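Local structure of PR domain zinc finger protein 2 (Homo sapiens, 2QPW) at residues I43-T48 with E135-W140. The protein methylates a specific lysine of histone H3 with S-adenosylmethionine through its PR domain, and may also act as a DNA-binding transcription factor. Sequence-based numbering, arbitrary orientation.
Sequences IGVWAT and EELLVW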
ATOM      1  N   ILE A  43       4.783   8.958   4.687  1.00 17.85           N
ATOM      2  CA  ILE A  43       5.576   7.790   5.029  1.00 16.40           C
ATOM      3  C   ILE A  43       5.335   6.715   3.985  1.00 17.26           C
ATOM      4  O   ILE A  43       4.201   6.554   3.506  1.00 17.03           O
ATOM      5  CB  ILE A  43       5.256   7.293   6.483  1.00 16.55           C
ATOM      6  CG1 ILE A  43       5.708   8.361   7.513  1.00 15.34           C
ATOM      7  CG2 ILE A  43       5.876   5.938   6.749  1.00 16.96           C
ATOM      8  CD1 ILE A  43       7.253   8.738   7.400  1.00 17.28           C
ATOM      9  N   GLY A  44       6.408   6.005   3.626  1.00 16.15           N
ATOM     10  CA  GLY A  44       6.352   4.857   2.699  1.00 14.84           C
ATOM     11  C   GLY A  44       7.044   3.627   3.324  1.00 15.00           C
ATOM     12  O   GLY A  44       7.368   3.632   4.514  1.00 15.40           O
ATOM     13  N   VAL A  45       7.183   2.548   2.532  1.00 13.98           N
ATOM     14  CA  VAL A  45       7.718   1.260   2.997  1.00 14.82           C
ATOM     15  C   VAL A  45       8.901   0.881   2.110  1.00 15.08           C
ATOM     16  O   VAL A  45       8.808   0.999   0.890  1.00 14.76           O
ATOM     17  CB  VAL A  45       6.640   0.130   2.892  1.00 14.50           C
ATOM     18  CG1 VAL A  45       7.137  -1.162   3.502  1.00 15.71           C
ATOM     19  CG2 VAL A  45       5.307   0.595   3.585  1.00 15.09           C
ATOM     20  N   TRP A  46       9.982   0.420   2.741  1.00 14.93           N
ATOM     21  CA  TRP A  46      11.269   0.135   2.061  1.00 16.04           C
ATOM     22  C   TRP A  46      11.812  -1.234   2.408  1.00 16.23           C
ATOM     23  O   TRP A  46      11.670  -1.698   3.538  1.00 17.76           O
ATOM     24  CB  TRP A  46      12.340   1.181   2.438  1.00 17.14           C
ATOM     25  CG  TRP A  46      11.986   2.586   2.059  1.00 15.83           C
ATOM     26  CD1 TRP A  46      11.112   3.393   2.697  1.00 16.71           C
ATOM     27  CD2 TRP A  46      12.536   3.355   0.976  1.00 17.86           C
ATOM     28  NE1 TRP A  46      11.047   4.630   2.075  1.00 18.49           N
ATOM     29  CE2 TRP A  46      11.908   4.630   1.010  1.00 19.12           C
ATOM     30  CE3 TRP A  46      13.462   3.079  -0.047  1.00 18.25           C
ATOM     31  CZ2 TRP A  46      12.202   5.663   0.068  1.00 19.96           C
ATOM     32  CZ3 TRP A  46      13.772   4.111  -0.992  1.00 17.59           C
ATOM     33  CH2 TRP A  46      13.113   5.377  -0.927  1.00 19.17           C
ATOM     34  N   ALA A  47      12.454  -1.890   1.455  1.00 14.96           N
ATOM     35  CA  ALA A  47      13.061  -3.217   1.735  1.00 15.18           C
ATOM     36  C   ALA A  47      14.339  -3.027   2.553  1.00 15.96           C
ATOM     37  O   ALA A  47      15.091  -2.061   2.317  1.00 16.84           O
ATOM     38  CB  ALA A  47      13.375  -3.931   0.426  1.00 15.22           C
ATOM     39  N   THR A  48      14.553  -3.917   3.523  1.00 17.60           N
ATOM     40  CA  THR A  48      15.775  -3.859   4.372  1.00 18.66           C
ATOM     41  C   THR A  48      16.807  -4.913   3.959  1.00 18.99           C
ATOM     42  O   THR A  48      17.985  -4.902   4.426  1.00 20.04           O
ATOM     43  CB  THR A  48      15.442  -4.113   5.868  1.00 17.13           C
ATOM     44  OG1 THR A  48      14.916  -5.436   6.012  1.00 20.70           O
ATOM     45  CG2 THR A  48      14.471  -3.061   6.427  1.00 17.92           C
ATOM     46  N   GLU A 135      15.351  -0.287  -1.760  1.00 20.12           N
ATOM     47  CA  GLU A 135      14.333   0.059  -2.792  1.00 19.63           C
ATOM     48  C   GLU A 135      12.944   0.230  -2.146  1.00 17.14           C
ATOM     49  O   GLU A 135      12.591  -0.500  -1.208  1.00 16.79           O
ATOM     50  CB  GLU A 135      14.257  -0.977  -3.956  1.00 19.99           C
ATOM     51  CG  GLU A 135      15.551  -1.046  -4.821  1.00 24.47           C
ATOM     52  CD  GLU A 135      15.497  -2.025  -6.019  1.00 26.67           C
ATOM     53  OE1 GLU A 135      14.683  -2.998  -6.040  1.00 27.81           O
ATOM     54  OE2 GLU A 135      16.340  -1.828  -6.947  1.00 34.29           O
ATOM     55  N   GLU A 136      12.167   1.172  -2.670  1.00 16.16           N
ATOM     56  CA  GLU A 136      10.799   1.458  -2.137  1.00 16.13           C
ATOM     57  C   GLU A 136       9.806   0.419  -2.660  1.00 14.83           C
ATOM     58  O   GLU A 136       9.835   0.077  -3.858  1.00 15.79           O
ATOM     59  CB  GLU A 136      10.325   2.889  -2.514  1.00 16.54           C
ATOM     60  CG  GLU A 136       8.959   3.259  -1.873  1.00 16.38           C
ATOM     61  CD  GLU A 136       8.588   4.747  -1.912  1.00 17.74           C
ATOM     62  OE1 GLU A 136       9.280   5.548  -2.599  1.00 18.02           O
ATOM     63  OE2 GLU A 136       7.572   5.132  -1.262  1.00 16.96           O
ATOM     64  N   LEU A 137       8.939  -0.075  -1.765  1.00 13.75           N
ATOM     65  CA  LEU A 137       7.818  -0.940  -2.164  1.00 13.55           C
ATOM     66  C   LEU A 137       6.698  -0.065  -2.747  1.00 13.16           C
ATOM     67  O   LEU A 137       6.264   0.889  -2.093  1.00 12.85           O
ATOM     68  CB  LEU A 137       7.274  -1.762  -0.981  1.00 13.74           C
ATOM     69  CG  LEU A 137       7.921  -3.125  -0.664  1.00 14.01           C
ATOM     70  CD1 LEU A 137       9.399  -2.943  -0.383  1.00 14.85           C
ATOM     71  CD2 LEU A 137       7.170  -3.812   0.567  1.00 13.56           C
ATOM     72  N   LEU A 138       6.262  -0.409  -3.961  1.00 14.23           N
ATOM     73  CA  LEU A 138       5.221   0.357  -4.709  1.00 13.14           C
ATOM     74  C   LEU A 138       4.187  -0.575  -5.333  1.00 14.12           C
ATOM     75  O   LEU A 138       4.510  -1.464  -6.113  1.00 14.43           O
ATOM     76  CB  LEU A 138       5.843   1.208  -5.827  1.00 14.32           C
ATOM     77  CG  LEU A 138       6.814   2.283  -5.362  1.00 13.27           C
ATOM     78  CD1 LEU A 138       7.486   3.000  -6.573  1.00 17.32           C
ATOM     79  CD2 LEU A 138       6.148   3.364  -4.457  1.00 13.38           C
ATOM     80  N   VAL A 139       2.930  -0.344  -4.992  1.00 13.05           N
ATOM     81  CA  VAL A 139       1.829  -1.207  -5.499  1.00 12.71           C
ATOM     82  C   VAL A 139       1.177  -0.576  -6.729  1.00 13.57           C
ATOM     83  O   VAL A 139       1.191   0.663  -6.897  1.00 12.88           O
ATOM     84  CB  VAL A 139       0.786  -1.480  -4.363  1.00 13.04           C
ATOM     85  CG1 VAL A 139      -0.050  -0.227  -3.959  1.00 14.19           C
ATOM     86  CG2 VAL A 139      -0.126  -2.708  -4.688  1.00 14.68           C
ATOM     87  N   TRP A 140       0.612  -1.410  -7.598  1.00 14.20           N
ATOM     88  CA  TRP A 140      -0.286  -0.889  -8.666  1.00 15.30           C
ATOM     89  C   TRP A 140      -1.270  -2.027  -9.016  1.00 16.56           C
ATOM     90  O   TRP A 140      -1.198  -3.122  -8.415  1.00 15.38           O
ATOM     91  CB  TRP A 140       0.498  -0.406  -9.924  1.00 15.66           C
ATOM     92  CG  TRP A 140      -0.222   0.761 -10.654  1.00 17.28           C
ATOM     93  CD1 TRP A 140      -0.343   2.051 -10.217  1.00 19.57           C
ATOM     94  CD2 TRP A 140      -0.897   0.701 -11.914  1.00 19.06           C
ATOM     95  NE1 TRP A 140      -1.070   2.808 -11.129  1.00 18.40           N
ATOM     96  CE2 TRP A 140      -1.425   1.995 -12.174  1.00 20.31           C
ATOM     97  CE3 TRP A 140      -1.131  -0.327 -12.838  1.00 21.22           C
ATOM     98  CZ2 TRP A 140      -2.153   2.284 -13.321  1.00 19.09           C
ATOM     99  CZ3 TRP A 140      -1.866  -0.029 -14.006  1.00 20.52           C
ATOM    100  CH2 TRP A 140      -2.368   1.263 -14.224  1.00 19.79           C
TER
HETATM  101  O   HOH W   1       6.008   2.937  -0.268  1.00 15.20           O
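Glu136 lies over one face of the Trp46 indole: its CB sits 3.9 Å from the centroid of the six-membered ring, nearly on the normal, as a CH-pi contact. Further out, its carboxylate stacks on the same ring, the planes 17° apart and OE1 4.0 Å from Trp46 CZ2. The indole NE1 hydrogen-bonds Phe34 O. Glu136 gets there with CG anti to its backbone N (chi1 -175°) and the chain extended. The carboxylate is buried but well supplied with donors: Ser36 OG hydrogen-bonds OE2, Ala37 N hydrogen-bonds OE1, and one water donates to OE2 at 2.9 Å. That water also donates to Leu137 O and accepts from Val45 N, tying both backbones to the acid.

Along the backbone, Trp46 and Glu136 form a non-hydrogen-bonded antiparallel pair, flanked by hydrogen bonds from Leu137 N to Val45 O (2.9 Å) and Ala47 N to Glu135 O (3.0 Å). The Leu137 side chain points toward 43-48, CD2 4.0 Å from Val45 CG1 and CD1 4.2 Å from Ala47 CB. A single bridge thus joins the N-terminal hairpin 31-35/43-47 to Glu135-Leu137, which with Gly134 spell GEEL, consistent with the C-terminal GEEL-containing motif of SET methyltransferases.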